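Local coordinates for protein ORF48 (Lactococcus phage TP901-1, PDB 3U6X) that probably serves as the upper baseplate protein of a lactococcal phage, taking part in the organelle used to attach to the host cell, at residues K17-K22 with V87-M92. Sequence-based numbering, arbitrary orientation.
Sequences KVTSYK and VLCFKM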
loop_
_atom_site.group_PDB
_atom_site.type_symbol
_atom_site.label_atom_id
_atom_site.label_comp_id
_atom_site.label_asym_id
_atom_site.label_seq_id
_atom_site.Cartn_x
_atom_site.Cartn_y
_atom_site.Cartn_z
ATOM N N LYS V 17 -5.251 -29.086 40.437
ATOM C CA LYS V 17 -6.444 -28.711 41.174
ATOM C C LYS V 17 -7.407 -29.891 41.161
ATOM O O LYS V 17 -7.672 -30.487 40.100
ATOM C CB LYS V 17 -7.063 -27.438 40.601
ATOM C CG LYS V 17 -6.423 -26.171 41.131
ATOM C CD LYS V 17 -6.692 -25.009 40.173
ATOM C CE LYS V 17 -6.155 -23.699 40.692
ATOM N NZ LYS V 17 -6.297 -22.626 39.674
ATOM N N VAL V 18 -7.852 -30.293 42.372
ATOM C CA VAL V 18 -8.711 -31.459 42.563
ATOM C C VAL V 18 -10.087 -31.014 43.019
ATOM O O VAL V 18 -10.181 -30.130 43.875
ATOM C CB VAL V 18 -8.077 -32.511 43.518
ATOM C CG1 VAL V 18 -8.938 -33.767 43.615
ATOM C CG2 VAL V 18 -6.672 -32.880 43.072
ATOM N N THR V 19 -11.144 -31.621 42.419
ATOM C CA THR V 19 -12.560 -31.393 42.708
ATOM C C THR V 19 -13.312 -32.724 42.937
ATOM O O THR V 19 -12.961 -33.765 42.369
ATOM C CB THR V 19 -13.231 -30.504 41.659
ATOM O OG1 THR V 19 -13.018 -31.027 40.349
ATOM C CG2 THR V 19 -12.806 -29.067 41.740
ATOM N N SER V 20 -14.355 -32.665 43.772
ATOM C CA SER V 20 -15.208 -33.792 44.145
ATOM C C SER V 20 -16.654 -33.436 43.835
ATOM O O SER V 20 -17.132 -32.367 44.231
ATOM C CB SER V 20 -15.058 -34.089 45.634
ATOM O OG SER V 20 -15.817 -35.220 46.017
ATOM N N TYR V 21 -17.340 -34.311 43.107
ATOM C CA TYR V 21 -18.739 -34.117 42.726
ATOM C C TYR V 21 -19.437 -35.447 42.418
ATOM O O TYR V 21 -18.792 -36.445 42.074
ATOM C CB TYR V 21 -18.899 -33.114 41.556
ATOM C CG TYR V 21 -17.997 -33.389 40.375
ATOM C CD1 TYR V 21 -16.721 -32.830 40.302
ATOM C CD2 TYR V 21 -18.410 -34.220 39.336
ATOM C CE1 TYR V 21 -15.863 -33.133 39.253
ATOM C CE2 TYR V 21 -17.568 -34.507 38.267
ATOM C CZ TYR V 21 -16.289 -33.973 38.238
ATOM O OH TYR V 21 -15.459 -34.249 37.183
ATOM N N LYS V 22 -20.770 -35.429 42.551
ATOM C CA LYS V 22 -21.691 -36.535 42.381
ATOM C C LYS V 22 -22.655 -36.245 41.211
ATOM O O LYS V 22 -23.000 -35.084 40.945
ATOM C CB LYS V 22 -22.492 -36.669 43.697
ATOM C CG LYS V 22 -23.275 -37.963 43.882
ATOM C CD LYS V 22 -23.947 -38.060 45.252
ATOM C CE LYS V 22 -23.026 -38.612 46.326
ATOM N NZ LYS V 22 -23.773 -39.364 47.377
ATOM N N VAL V 87 -17.318 -38.854 41.563
ATOM C CA VAL V 87 -16.150 -38.524 40.747
ATOM C C VAL V 87 -15.156 -37.683 41.556
ATOM O O VAL V 87 -15.557 -36.797 42.307
ATOM C CB VAL V 87 -16.528 -37.823 39.402
ATOM C CG1 VAL V 87 -15.286 -37.490 38.575
ATOM C CG2 VAL V 87 -17.505 -38.653 38.570
ATOM N N LEU V 88 -13.861 -38.008 41.414
ATOM C CA LEU V 88 -12.695 -37.288 41.921
ATOM C C LEU V 88 -11.933 -36.816 40.639
ATOM O O LEU V 88 -11.445 -37.631 39.848
ATOM C CB LEU V 88 -11.824 -38.169 42.832
ATOM C CG LEU V 88 -10.736 -37.443 43.647
ATOM C CD1 LEU V 88 -11.349 -36.486 44.699
ATOM C CD2 LEU V 88 -9.820 -38.447 44.331
ATOM N N CYS V 89 -11.959 -35.503 40.391
ATOM C CA CYS V 89 -11.420 -34.870 39.188
ATOM C C CYS V 89 -10.077 -34.196 39.423
ATOM O O CYS V 89 -9.950 -33.361 40.321
ATOM C CB CYS V 89 -12.459 -33.896 38.636
ATOM S SG CYS V 89 -11.938 -32.957 37.182
ATOM N N PHE V 90 -9.083 -34.534 38.581
ATOM C CA PHE V 90 -7.737 -33.969 38.644
ATOM C C PHE V 90 -7.519 -33.122 37.407
ATOM O O PHE V 90 -7.592 -33.646 36.300
ATOM C CB PHE V 90 -6.663 -35.077 38.742
ATOM C CG PHE V 90 -6.721 -35.934 39.991
ATOM C CD1 PHE V 90 -5.882 -35.678 41.070
ATOM C CD2 PHE V 90 -7.594 -37.016 40.072
ATOM C CE1 PHE V 90 -5.933 -36.470 42.216
ATOM C CE2 PHE V 90 -7.643 -37.819 41.219
ATOM C CZ PHE V 90 -6.807 -37.544 42.285
ATOM N N LYS V 91 -7.312 -31.805 37.584
ATOM C CA LYS V 91 -7.087 -30.893 36.458
ATOM C C LYS V 91 -5.687 -30.341 36.541
ATOM O O LYS V 91 -5.334 -29.704 37.529
ATOM C CB LYS V 91 -8.125 -29.745 36.408
ATOM C CG LYS V 91 -9.543 -30.123 35.936
ATOM C CD LYS V 91 -9.618 -30.415 34.453
ATOM C CE LYS V 91 -10.903 -30.050 33.752
ATOM N NZ LYS V 91 -12.089 -30.768 34.267
ATOM N N MET V 92 -4.868 -30.636 35.537
ATOM C CA MET V 92 -3.501 -30.145 35.474
ATOM C C MET V 92 -3.428 -28.889 34.601
ATOM O O MET V 92 -4.071 -28.793 33.553
ATOM C CB MET V 92 -2.576 -31.235 34.931
ATOM C CG MET V 92 -1.113 -30.847 34.937
ATOM S SD MET V 92 -0.056 -32.213 35.415
ATOM C CE MET V 92 -0.152 -33.110 34.034
HETATM O O HOH W 1 -10.524 -30.575 39.275
#
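Tyr-21 carries its CG between the backbone N and the carbonyl carbon (chi1 49°), and the ring lies over the neighbouring strand against Val-87 and Cys-89. CE2 meets Val-87 CB obliquely, while CE1 comes within 3.5 Å of Cys-89 CB; the hydroxyl is hydrogen-bonded to the backbone of the chain of another protein. Thr-19 adopts the same first torsion (chi1 53°), which sets OG1 3.4 Å from Cys-89 CB and at the edge of the Tyr-21 ring, in its plane. A water grips this spot: it lies 2.8 Å from Thr-19 OG1 and donates to Lys-17 O and Cys-89 O, each of which also accepts a backbone N-H across the strands. On the opposite face, Val-18 splits its branches, CG2 touching Phe-90 CD1 at 3.5 Å and CG1 meeting Leu-88 CD1 at 3.8 Å. Phe-90 also stacks on Phe-4, in strand 3-8. Between the two faces, the backbones of Lys-17 and Lys-91, Thr-19 and Cys-89, and Tyr-21 and Val-87 form doubly hydrogen-bonded pairs, and Cys-89 N to Thr-19 O is 2.8 Å. This is regular antiparallel pairing of strands 16-22 and 86-92 within the immunoglobulin-like region of the baseplate protein.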